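Long-range contacts in trwC protein (Escherichia coli, PDB 1OMH), which probably nicks and processes one strand of plasmid DNA at the origin of transfer in bacterial conjugation, this chain being its N-terminal relaxase domain: residues L86-P91 with R116-A121; L143-F148 with T162-L167; V195-L200 with D216-L221; I107-R112 with H202-L207. All blocks are in the same frame, centred on the assembly; numbering follows the deposited sequence.

Contact 1: L86-P91 with R116-A121; sequences LTFSAP and RTLEQA. With nucleotides of chain A.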
# COMPACT_ATOMS: atom_id res chain seq x y z
N LEU B 86 -2.00 -4.07 -1.30
CA LEU B 86 -1.02 -3.34 -2.09
C LEU B 86 -0.75 -2.07 -1.28
O LEU B 86 -1.63 -1.22 -1.13
CB LEU B 86 -1.57 -3.00 -3.48
CG LEU B 86 -1.88 -4.13 -4.48
CD1 LEU B 86 -2.17 -3.55 -5.85
CD2 LEU B 86 -0.70 -5.09 -4.58
N THR B 87 0.45 -1.97 -0.73
CA THR B 87 0.83 -0.82 0.08
C THR B 87 1.65 0.18 -0.72
O THR B 87 2.79 -0.09 -1.09
CB THR B 87 1.65 -1.27 1.30
OG1 THR B 87 0.85 -2.15 2.10
CG2 THR B 87 2.08 -0.07 2.13
N PHE B 88 1.05 1.34 -0.97
CA PHE B 88 1.67 2.43 -1.72
C PHE B 88 2.26 3.44 -0.73
O PHE B 88 1.54 3.99 0.09
CB PHE B 88 0.64 3.19 -2.57
CG PHE B 88 -0.02 2.35 -3.62
CD1 PHE B 88 -1.08 1.51 -3.31
CD2 PHE B 88 0.41 2.43 -4.94
CE1 PHE B 88 -1.70 0.74 -4.30
CE2 PHE B 88 -0.20 1.66 -5.94
CZ PHE B 88 -1.26 0.82 -5.62
N SER B 89 3.56 3.68 -0.82
CA SER B 89 4.22 4.63 0.08
C SER B 89 4.93 5.71 -0.72
O SER B 89 5.66 5.43 -1.67
CB SER B 89 5.23 3.89 0.95
OG SER B 89 4.57 2.87 1.69
N ALA B 90 4.72 6.96 -0.33
CA ALA B 90 5.34 8.09 -0.99
C ALA B 90 6.77 8.30 -0.53
O ALA B 90 7.18 7.81 0.53
CB ALA B 90 4.53 9.34 -0.72
N PRO B 91 7.58 9.00 -1.35
CA PRO B 91 8.97 9.28 -1.00
C PRO B 91 8.90 10.08 0.31
O PRO B 91 7.90 10.74 0.55
CB PRO B 91 9.45 10.14 -2.16
CG PRO B 91 8.67 9.57 -3.32
CD PRO B 91 7.29 9.40 -2.74
N ARG B 116 -5.35 5.73 -9.75
CA ARG B 116 -5.01 5.44 -11.13
C ARG B 116 -4.24 4.13 -11.27
O ARG B 116 -4.43 3.38 -12.23
CB ARG B 116 -4.21 6.60 -11.73
CG ARG B 116 -5.04 7.86 -11.91
CD ARG B 116 -4.16 9.06 -12.24
NE ARG B 116 -4.93 10.30 -12.31
CZ ARG B 116 -4.38 11.51 -12.35
NH1 ARG B 116 -3.06 11.65 -12.34
NH2 ARG B 116 -5.16 12.58 -12.42
N THR B 117 -3.37 3.85 -10.31
CA THR B 117 -2.60 2.62 -10.36
C THR B 117 -3.53 1.43 -10.15
O THR B 117 -3.40 0.40 -10.82
CB THR B 117 -1.49 2.60 -9.29
OG1 THR B 117 -0.67 3.77 -9.44
CG2 THR B 117 -0.62 1.36 -9.44
N LEU B 118 -4.48 1.57 -9.23
CA LEU B 118 -5.42 0.50 -8.96
C LEU B 118 -6.31 0.21 -10.16
O LEU B 118 -6.82 -0.91 -10.31
CB LEU B 118 -6.26 0.83 -7.72
CG LEU B 118 -5.49 0.80 -6.39
CD1 LEU B 118 -6.37 1.28 -5.27
CD2 LEU B 118 -4.99 -0.62 -6.12
N GLU B 119 -6.52 1.21 -11.00
CA GLU B 119 -7.35 1.01 -12.19
C GLU B 119 -6.62 0.03 -13.10
O GLU B 119 -7.23 -0.84 -13.71
CB GLU B 119 -7.54 2.33 -12.95
CG GLU B 119 -8.56 3.28 -12.34
CD GLU B 119 -8.79 4.50 -13.21
OE1 GLU B 119 -9.26 4.34 -14.35
OE2 GLU B 119 -8.49 5.63 -12.76
N GLN B 120 -5.30 0.16 -13.16
CA GLN B 120 -4.49 -0.72 -13.98
C GLN B 120 -4.34 -2.10 -13.35
O GLN B 120 -4.19 -3.10 -14.06
CB GLN B 120 -3.14 -0.07 -14.26
CG GLN B 120 -3.29 1.11 -15.22
CD GLN B 120 -1.98 1.77 -15.60
OE1 GLN B 120 -1.03 1.11 -16.01
NE2 GLN B 120 -1.94 3.09 -15.47
N ALA B 121 -4.39 -2.15 -12.03
CA ALA B 121 -4.31 -3.43 -11.35
C ALA B 121 -5.64 -4.14 -11.64
O ALA B 121 -5.68 -5.35 -11.83
CB ALA B 121 -4.14 -3.22 -9.84
P DT A 23 14.83 5.96 0.87
OP1 DT A 23 14.63 7.36 0.41
OP2 DT A 23 16.18 5.50 1.25
O5' DT A 23 13.80 5.65 2.06
C5' DT A 23 13.72 6.48 3.25
C4' DT A 23 12.27 6.63 3.67
O4' DT A 23 11.53 7.01 2.51
C3' DT A 23 11.55 5.42 4.30
O3' DT A 23 11.06 5.94 5.54
C2' DT A 23 10.15 5.48 3.70
C1' DT A 23 10.26 6.41 2.50
N1 DT A 23 9.97 5.96 1.13
C2 DT A 23 8.77 5.34 0.86
O2 DT A 23 8.00 4.99 1.73
N3 DT A 23 8.52 5.14 -0.47
C4 DT A 23 9.34 5.48 -1.54
O4 DT A 23 8.96 5.28 -2.69
C5 DT A 23 10.61 6.07 -1.17
C7 DT A 23 11.59 6.44 -2.24
C6 DT A 23 10.86 6.26 0.12
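Phe88 and Thr117 meet tip to tip where a strand of the relaxase domain lies beneath a helix, a compact example of how one aromatic side chain can join the two. The CB of Phe88 points toward the helix, and CG stands anti to its carbonyl carbon (chi1 -62°). From there the ring carries the contact at its far end. CE2 lies 3.5 Å from Thr117 CG2, a methyl that sits at the ring edge and in its plane. CZ is shared, 3.9 Å from Thr117 CG2 and 4.0 Å from Leu118 CD2. CE1 meets the same Leu118 CD2 from an oblique approach. Thr117 can offer its methyl because its hydroxyl OG1 is engaged with the carbonyl of Ala113, one turn back along the helix. Two residues earlier on the same strand, Leu86 slides past Leu118 in the opposite direction, CD1 lying 4.1 Å from Leu118 CD2, and it also approaches Ala121. At the other end of the strand the protein meets DNA: N3 of DT23 of chain A gives a weak hydrogen bond of 3.1 Å to Ser89 O. Strand 81-89 runs between strands 2-8 and 158-167 of the five-stranded antiparallel sheet. Segment 116-121 of helix 104-122 runs at 151° to strand segment 86-89, nearly antiparallel, while Tyr196 of helix 189-206 brings its ring against Phe88 and touches Thr117 as well.

Contact 2: L143-F148 with T162-L167; sequences LVIGKF and THAVIL. With SO4 (sulfate ion), chain C.
Ile145 and Ile166 lie side by side and point the same way, each with CG1 anti to its own carbonyl carbon (chi1 -41° and -64°), which leaves each CG2 anti to the backbone N. They form a non-hydrogen-bonded pair in the antiparallel beta hairpin of strands 145-152 and 158-167, the hairpin that carries the metal-binding histidines of this HUH-type relaxase. Ile145 CG2 rests 4.1 Å from Ala164 CB, and Ile166 CD1 comes to the same methyl. An alanine in place of Ile145 would probably open a gap beside Ala164 and Ile166 and leave the Ile166 side chain freer to turn. Leu143 CD2 extends this apolar face, 3.7 Å from Ile166 CG2. On the other face the Phe148 ring crosses Val165, whose CG2 meets CE1 at the ring edge, 4.0 Å away. Gly146 and Val165 exchange two backbone hydrogen bonds, as do Phe148 and His163. Beyond them, Leu167 N reaches Val144 O at 3.0 Å, nearly along the C=O axis. His163, with His150 and His161, binds zinc or copper in other structures of this protein; its ND1 is hydrogen-bonded to Asp85, a bond likely to fix the turn of the ring. In this metal-free model a sulfate, also bonded to His161 and Arg154, takes up the opposite nitrogen: His163 NE2 donates to sulfate O3 over 2.7 Å, with the N-H...O angle at 158°.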
# COMPACT_ATOMS: atom_id res chain seq x y z
N LEU B 143 -12.63 -5.45 -9.58
CA LEU B 143 -12.13 -5.74 -8.25
C LEU B 143 -12.95 -5.02 -7.18
O LEU B 143 -13.67 -4.07 -7.48
CB LEU B 143 -10.67 -5.29 -8.12
CG LEU B 143 -9.58 -6.03 -8.89
CD1 LEU B 143 -8.24 -5.32 -8.71
CD2 LEU B 143 -9.50 -7.47 -8.40
N VAL B 144 -12.85 -5.52 -5.96
CA VAL B 144 -13.52 -4.91 -4.80
C VAL B 144 -12.32 -4.51 -3.95
O VAL B 144 -11.57 -5.38 -3.49
CB VAL B 144 -14.40 -5.95 -4.05
CG1 VAL B 144 -15.04 -5.31 -2.82
CG2 VAL B 144 -15.48 -6.47 -4.98
N ILE B 145 -12.10 -3.21 -3.79
CA ILE B 145 -10.94 -2.73 -3.03
C ILE B 145 -11.29 -1.77 -1.90
O ILE B 145 -12.08 -0.85 -2.07
CB ILE B 145 -9.95 -1.95 -3.93
CG1 ILE B 145 -9.79 -2.64 -5.30
CG2 ILE B 145 -8.60 -1.81 -3.22
CD1 ILE B 145 -9.47 -4.11 -5.22
N GLY B 146 -10.67 -2.00 -0.75
CA GLY B 146 -10.84 -1.13 0.39
C GLY B 146 -9.51 -0.38 0.53
O GLY B 146 -8.48 -0.99 0.80
N LYS B 147 -9.53 0.93 0.33
CA LYS B 147 -8.32 1.75 0.42
C LYS B 147 -8.24 2.50 1.74
O LYS B 147 -9.17 3.22 2.12
CB LYS B 147 -8.27 2.76 -0.73
CG LYS B 147 -8.38 2.15 -2.12
CD LYS B 147 -8.30 3.22 -3.21
CE LYS B 147 -9.49 4.17 -3.13
NZ LYS B 147 -9.46 5.21 -4.19
N PHE B 148 -7.12 2.35 2.44
CA PHE B 148 -6.95 3.02 3.73
C PHE B 148 -5.66 3.83 3.78
O PHE B 148 -4.57 3.27 3.78
CB PHE B 148 -6.98 1.97 4.84
CG PHE B 148 -8.16 1.03 4.76
CD1 PHE B 148 -8.05 -0.20 4.12
CD2 PHE B 148 -9.39 1.40 5.30
CE1 PHE B 148 -9.15 -1.06 4.02
CE2 PHE B 148 -10.49 0.55 5.20
CZ PHE B 148 -10.37 -0.68 4.56
N THR B 162 -0.84 4.19 1.71
CA THR B 162 -2.19 3.66 1.66
C THR B 162 -2.17 2.16 1.50
O THR B 162 -1.42 1.62 0.67
CB THR B 162 -2.99 4.25 0.47
OG1 THR B 162 -3.16 5.66 0.65
CG2 THR B 162 -4.38 3.59 0.40
N HIS B 163 -2.99 1.50 2.31
CA HIS B 163 -3.12 0.05 2.24
C HIS B 163 -4.33 -0.21 1.36
O HIS B 163 -5.46 0.00 1.79
CB HIS B 163 -3.39 -0.53 3.63
CG HIS B 163 -2.19 -0.60 4.52
ND1 HIS B 163 -1.17 -1.51 4.32
CD2 HIS B 163 -1.84 0.13 5.60
CE1 HIS B 163 -0.25 -1.34 5.25
NE2 HIS B 163 -0.63 -0.34 6.04
N ALA B 164 -4.09 -0.64 0.12
CA ALA B 164 -5.17 -0.94 -0.80
C ALA B 164 -5.46 -2.43 -0.66
O ALA B 164 -4.74 -3.27 -1.23
CB ALA B 164 -4.75 -0.62 -2.24
N VAL B 165 -6.49 -2.76 0.09
CA VAL B 165 -6.84 -4.15 0.30
C VAL B 165 -7.78 -4.68 -0.77
O VAL B 165 -8.99 -4.40 -0.76
CB VAL B 165 -7.47 -4.37 1.69
CG1 VAL B 165 -7.76 -5.85 1.91
CG2 VAL B 165 -6.53 -3.84 2.78
N ILE B 166 -7.22 -5.44 -1.70
CA ILE B 166 -8.00 -6.03 -2.77
C ILE B 166 -8.58 -7.32 -2.21
O ILE B 166 -7.85 -8.27 -1.91
CB ILE B 166 -7.13 -6.39 -4.00
CG1 ILE B 166 -6.54 -5.12 -4.64
CG2 ILE B 166 -7.99 -7.10 -5.04
CD1 ILE B 166 -5.51 -4.42 -3.81
N LEU B 167 -9.89 -7.37 -2.05
CA LEU B 167 -10.51 -8.58 -1.51
C LEU B 167 -10.38 -9.72 -2.51
O LEU B 167 -10.34 -9.51 -3.72
CB LEU B 167 -11.96 -8.29 -1.14
CG LEU B 167 -11.98 -7.29 0.03
CD1 LEU B 167 -12.72 -6.04 -0.36
CD2 LEU B 167 -12.57 -7.95 1.26
S SO4 C . 1.29 0.49 9.26
O1 SO4 C . 0.00 1.01 9.77
O2 SO4 C . 2.39 1.37 9.71
O3 SO4 C . 1.26 0.48 7.79
O4 SO4 C . 1.50 -0.87 9.78
O HOH W 1 -11.37 -7.89 -5.58

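Contact 3: V195-L200 with D216-L221; sequences VYNAEL and DGNFDL. With nucleotides of chain A.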
# COMPACT_ATOMS: atom_id res chain seq x y z
N VAL B 195 4.02 2.89 -12.09
CA VAL B 195 2.85 3.66 -12.48
C VAL B 195 2.49 4.65 -11.37
O VAL B 195 2.13 5.81 -11.64
CB VAL B 195 1.63 2.75 -12.75
CG1 VAL B 195 0.42 3.60 -13.08
CG2 VAL B 195 1.94 1.78 -13.89
N TYR B 196 2.56 4.20 -10.12
CA TYR B 196 2.25 5.07 -8.98
C TYR B 196 3.27 6.21 -8.97
O TYR B 196 2.92 7.38 -8.83
CB TYR B 196 2.34 4.29 -7.67
CG TYR B 196 2.42 5.17 -6.43
CD1 TYR B 196 1.28 5.77 -5.89
CD2 TYR B 196 3.64 5.40 -5.80
CE1 TYR B 196 1.36 6.60 -4.75
CE2 TYR B 196 3.74 6.22 -4.68
CZ TYR B 196 2.59 6.82 -4.16
OH TYR B 196 2.71 7.64 -3.06
N ASN B 197 4.53 5.85 -9.14
CA ASN B 197 5.63 6.81 -9.17
C ASN B 197 5.40 7.88 -10.23
O ASN B 197 5.52 9.08 -9.96
CB ASN B 197 6.94 6.07 -9.45
CG ASN B 197 8.14 6.74 -8.81
OD1 ASN B 197 9.25 6.67 -9.33
ND2 ASN B 197 7.92 7.38 -7.66
N ALA B 198 5.07 7.45 -11.45
CA ALA B 198 4.83 8.36 -12.57
C ALA B 198 3.67 9.32 -12.30
O ALA B 198 3.81 10.53 -12.47
CB ALA B 198 4.55 7.56 -13.85
N GLU B 199 2.52 8.77 -11.91
CA GLU B 199 1.34 9.57 -11.63
C GLU B 199 1.59 10.57 -10.51
O GLU B 199 1.17 11.73 -10.59
CB GLU B 199 0.16 8.68 -11.25
CG GLU B 199 -0.31 7.75 -12.36
CD GLU B 199 -1.00 8.50 -13.48
OE1 GLU B 199 -1.31 7.87 -14.52
OE2 GLU B 199 -1.25 9.71 -13.33
N LEU B 200 2.26 10.12 -9.45
CA LEU B 200 2.55 10.99 -8.32
C LEU B 200 3.42 12.17 -8.77
O LEU B 200 3.10 13.33 -8.50
CB LEU B 200 3.28 10.23 -7.21
CG LEU B 200 3.69 11.08 -6.00
CD1 LEU B 200 2.46 11.69 -5.36
CD2 LEU B 200 4.47 10.23 -4.99
N ASP B 216 17.02 4.83 -10.03
CA ASP B 216 16.41 3.64 -9.45
C ASP B 216 14.97 3.79 -9.90
O ASP B 216 14.17 2.85 -9.85
CB ASP B 216 16.46 3.66 -7.92
N GLY B 217 14.65 5.00 -10.35
CA GLY B 217 13.32 5.32 -10.80
C GLY B 217 12.64 6.17 -9.74
O GLY B 217 11.61 6.79 -9.99
N ASN B 218 13.24 6.19 -8.55
CA ASN B 218 12.70 6.95 -7.42
C ASN B 218 13.04 8.43 -7.46
O ASN B 218 13.98 8.85 -8.14
CB ASN B 218 13.20 6.35 -6.11
CG ASN B 218 12.65 4.96 -5.85
OD1 ASN B 218 13.38 4.03 -5.50
ND2 ASN B 218 11.35 4.82 -6.03
N PHE B 219 12.28 9.22 -6.71
CA PHE B 219 12.51 10.66 -6.64
C PHE B 219 12.09 11.23 -5.29
O PHE B 219 11.38 10.59 -4.52
CB PHE B 219 11.73 11.40 -7.73
CG PHE B 219 10.24 11.40 -7.51
CD1 PHE B 219 9.44 10.40 -8.05
CD2 PHE B 219 9.64 12.39 -6.74
CE1 PHE B 219 8.07 10.38 -7.84
CE2 PHE B 219 8.26 12.39 -6.51
CZ PHE B 219 7.47 11.38 -7.07
N ASP B 220 12.55 12.45 -5.03
CA ASP B 220 12.22 13.19 -3.81
C ASP B 220 12.12 14.64 -4.25
O ASP B 220 12.59 15.00 -5.33
CB ASP B 220 13.32 13.03 -2.76
CG ASP B 220 13.05 11.90 -1.79
OD1 ASP B 220 12.06 11.99 -1.03
OD2 ASP B 220 13.83 10.93 -1.78
N LEU B 221 11.49 15.47 -3.43
CA LEU B 221 11.37 16.88 -3.76
C LEU B 221 12.78 17.47 -3.71
O LEU B 221 13.51 17.28 -2.73
CB LEU B 221 10.46 17.57 -2.75
CG LEU B 221 9.06 16.96 -2.67
CD1 LEU B 221 8.22 17.72 -1.65
CD2 LEU B 221 8.40 17.00 -4.04
P DT A 21 13.12 -5.13 -2.78
OP1 DT A 21 14.18 -5.19 -1.74
OP2 DT A 21 11.70 -5.10 -2.37
O5' DT A 21 13.43 -3.90 -3.75
C5' DT A 21 14.75 -3.67 -4.25
C4' DT A 21 14.89 -2.25 -4.76
O4' DT A 21 13.82 -1.98 -5.71
C3' DT A 21 14.77 -1.17 -3.68
O3' DT A 21 16.09 -0.63 -3.46
C2' DT A 21 14.14 -0.01 -4.42
C1' DT A 21 13.45 -0.62 -5.64
N1 DT A 21 11.97 -0.48 -5.76
C2 DT A 21 11.45 0.81 -5.75
O2 DT A 21 12.13 1.81 -5.63
N3 DT A 21 10.09 0.88 -5.90
C4 DT A 21 9.21 -0.17 -6.05
O4 DT A 21 8.00 0.06 -6.18
C5 DT A 21 9.81 -1.49 -6.04
C7 DT A 21 8.94 -2.70 -6.19
C6 DT A 21 11.15 -1.58 -5.89
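Asn197 and Phe219 slide past each other in opposite directions, the amide and ring planes only 25° apart, so that two flat groups lie nearly parallel between a helix and a short strand. The amide group sits by the CE1 end of the ring, Asn197 CG lying 3.8 Å from Phe219 CE1, and it also reaches the carbonyl of Gly217, whose O is 3.7 Å from that CG. Leu200 comes to the ring differently. Its CG, anti to the backbone N (chi1 177°), lies at the ring edge and in plane, 3.9 Å from Phe219 CZ, and CD2 touches the same carbon at 3.8 Å. Ala201 and Leu204 of the same helix also touch the Phe219 side chain. An alanine in place of Asn197 would probably leave the CE1 end of the Phe219 ring less covered and the Gly217 carbonyl without its neighbouring amide. Asn218, beside them, packs on DNA, its CG 3.2 Å from O2 of DT21 of chain A. The whole is a helix packed against a two-stranded antiparallel sheet, here strands 211-213 and 219-221, with the loop leading into the second strand facing the bound DNA.

Contact 4: I107-R112 with H202-L207; sequences IKAHDR and HELQKL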
# COMPACT_ATOMS: atom_id res chain seq x y z
N ILE B 107 -1.60 15.42 -0.47
CA ILE B 107 -2.39 14.27 -0.03
C ILE B 107 -3.27 13.83 -1.18
O ILE B 107 -3.35 12.65 -1.50
CB ILE B 107 -3.28 14.62 1.19
CG1 ILE B 107 -2.40 15.08 2.36
CG2 ILE B 107 -4.10 13.40 1.60
CD1 ILE B 107 -1.42 14.04 2.83
N LYS B 108 -3.94 14.79 -1.81
CA LYS B 108 -4.81 14.48 -2.94
C LYS B 108 -3.99 13.89 -4.10
O LYS B 108 -4.47 13.01 -4.81
CB LYS B 108 -5.53 15.75 -3.41
CG LYS B 108 -6.38 15.55 -4.66
N ALA B 109 -2.77 14.39 -4.28
CA ALA B 109 -1.90 13.90 -5.34
C ALA B 109 -1.61 12.42 -5.13
O ALA B 109 -1.66 11.62 -6.08
CB ALA B 109 -0.60 14.69 -5.37
N HIS B 110 -1.31 12.05 -3.89
CA HIS B 110 -1.04 10.67 -3.53
C HIS B 110 -2.28 9.81 -3.78
O HIS B 110 -2.19 8.76 -4.41
CB HIS B 110 -0.65 10.59 -2.04
CG HIS B 110 -0.68 9.21 -1.47
ND1 HIS B 110 0.33 8.29 -1.65
CD2 HIS B 110 -1.63 8.57 -0.75
CE1 HIS B 110 0.01 7.16 -1.05
NE2 HIS B 110 -1.18 7.30 -0.50
N ASP B 111 -3.43 10.26 -3.29
CA ASP B 111 -4.67 9.52 -3.47
C ASP B 111 -4.96 9.26 -4.95
O ASP B 111 -5.39 8.16 -5.31
CB ASP B 111 -5.85 10.26 -2.84
CG ASP B 111 -5.77 10.33 -1.33
OD1 ASP B 111 -4.95 9.59 -0.74
OD2 ASP B 111 -6.52 11.12 -0.73
N ARG B 112 -4.74 10.26 -5.79
CA ARG B 112 -4.98 10.10 -7.22
C ARG B 112 -4.03 9.07 -7.83
O ARG B 112 -4.45 8.20 -8.58
CB ARG B 112 -4.82 11.43 -7.95
CG ARG B 112 -5.94 12.43 -7.68
CD ARG B 112 -5.62 13.78 -8.31
NE ARG B 112 -6.73 14.72 -8.19
CZ ARG B 112 -6.64 16.01 -8.50
NH1 ARG B 112 -5.49 16.51 -8.94
NH2 ARG B 112 -7.70 16.80 -8.38
N HIS B 202 3.80 13.37 -11.69
CA HIS B 202 3.03 14.23 -12.58
C HIS B 202 2.16 15.18 -11.75
O HIS B 202 2.11 16.38 -12.01
CB HIS B 202 2.15 13.39 -13.50
CG HIS B 202 1.31 14.20 -14.45
ND1 HIS B 202 1.86 15.01 -15.42
CD2 HIS B 202 -0.03 14.33 -14.57
CE1 HIS B 202 0.90 15.60 -16.10
NE2 HIS B 202 -0.26 15.20 -15.60
N GLU B 203 1.46 14.62 -10.77
CA GLU B 203 0.59 15.42 -9.91
C GLU B 203 1.37 16.45 -9.10
O GLU B 203 0.91 17.57 -8.90
CB GLU B 203 -0.18 14.51 -8.95
CG GLU B 203 -1.23 13.66 -9.63
CD GLU B 203 -2.27 14.50 -10.35
OE1 GLU B 203 -2.78 15.46 -9.73
OE2 GLU B 203 -2.57 14.21 -11.52
N LEU B 204 2.55 16.05 -8.63
CA LEU B 204 3.40 16.94 -7.84
C LEU B 204 3.94 18.09 -8.68
O LEU B 204 4.03 19.23 -8.22
CB LEU B 204 4.57 16.16 -7.24
CG LEU B 204 4.18 15.16 -6.15
CD1 LEU B 204 5.39 14.36 -5.71
CD2 LEU B 204 3.57 15.91 -4.98
N GLN B 205 4.29 17.79 -9.92
CA GLN B 205 4.80 18.83 -10.80
C GLN B 205 3.71 19.84 -11.12
O GLN B 205 3.99 21.02 -11.31
CB GLN B 205 5.37 18.20 -12.07
CG GLN B 205 6.74 17.63 -11.82
CD GLN B 205 7.27 16.82 -12.97
OE1 GLN B 205 8.47 16.54 -13.04
NE2 GLN B 205 6.38 16.41 -13.87
N LYS B 206 2.46 19.39 -11.14
CA LYS B 206 1.34 20.29 -11.40
C LYS B 206 1.19 21.29 -10.26
O LYS B 206 0.59 22.35 -10.42
CB LYS B 206 0.03 19.51 -11.55
CG LYS B 206 -0.41 19.31 -12.99
CD LYS B 206 -1.87 18.88 -13.07
CE LYS B 206 -2.08 17.48 -12.52
NZ LYS B 206 -3.48 17.00 -12.76
N LEU B 207 1.74 20.94 -9.10
CA LEU B 207 1.67 21.80 -7.92
C LEU B 207 2.85 22.75 -7.86
O LEU B 207 2.94 23.59 -6.97
CB LEU B 207 1.61 20.95 -6.64
CG LEU B 207 0.43 19.98 -6.53
CD1 LEU B 207 0.52 19.21 -5.22
CD2 LEU B 207 -0.89 20.75 -6.59
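Arg112 and Glu203 form a salt bridge between helix segments 107-112 and 202-206, whose directions differ by 154°. NH1 of Arg112 donates to OE1 of Glu203 over 3.0 Å, and the acceptor lies in the guanidinium plane, at its edge. The two side chains cross at about a right angle, and the carboxylate plane stands perpendicular to the guanidinium; OE1 is met on its syn side, although NH1 lies somewhat out of the carboxylate plane. Beneath this polar pair the backbones come close: Ala109 CB touches Glu203 CB at 3.6 Å, and Ala109 CA and Glu203 CA lie 5.4 Å apart, an approach the small alanine allows. Leu204 CD2 adds a looser apolar contact, 4.4 Å from Ala109 CB.

A second shell sets these groups in place. Arg112 runs extended from CG to NE, and Lys108 CG covers one face of its guanidinium, offset toward the rim. Glu203 is bent at chi2 (-59°), which turns CD aside from a straight course. Its other oxygen, OE2, accepts from Lys206 NZ at 3.2 Å, a partner one turn further along the same helix, and from Arg116 of the facing helix. Arg116 in turn also bridges to Glu199, so the charged network continues along both helices.

Arg112 NH1 and Lys206 NZ stand only 4.3 Å apart, a repulsive pair that the carboxylate between them probably offsets. With three cationic partners sharing its two oxygens, the buried Glu203 is likely to remain ionised, and its charge probably contributes to holding helix 104-122 against helix 189-206.

In the fold
From the N terminus, contact 1 comes first, closing the loop from strand 81-89 through helix 92-99 and back along helix 104-122. Contact 2 then closes the hairpin of strands 145-152 and 158-167, and contact 3 links helix 189-206 to strand 219-221; these three follow one another in series. Contact 4 spans from 107-112 to 202-207: it encloses contact 2 and crosses contacts 1 and 3. The contacts also touch in space, except 2 and 3. Strands 81-89 and 158-167 are neighbours in the central sheet, joining contacts 1 and 2, while His110 probably bonds both Thr162 and Tyr196. Together the contacts tie the sheet, helices 104-122 and 189-206, and the DNA-facing loop into one domain.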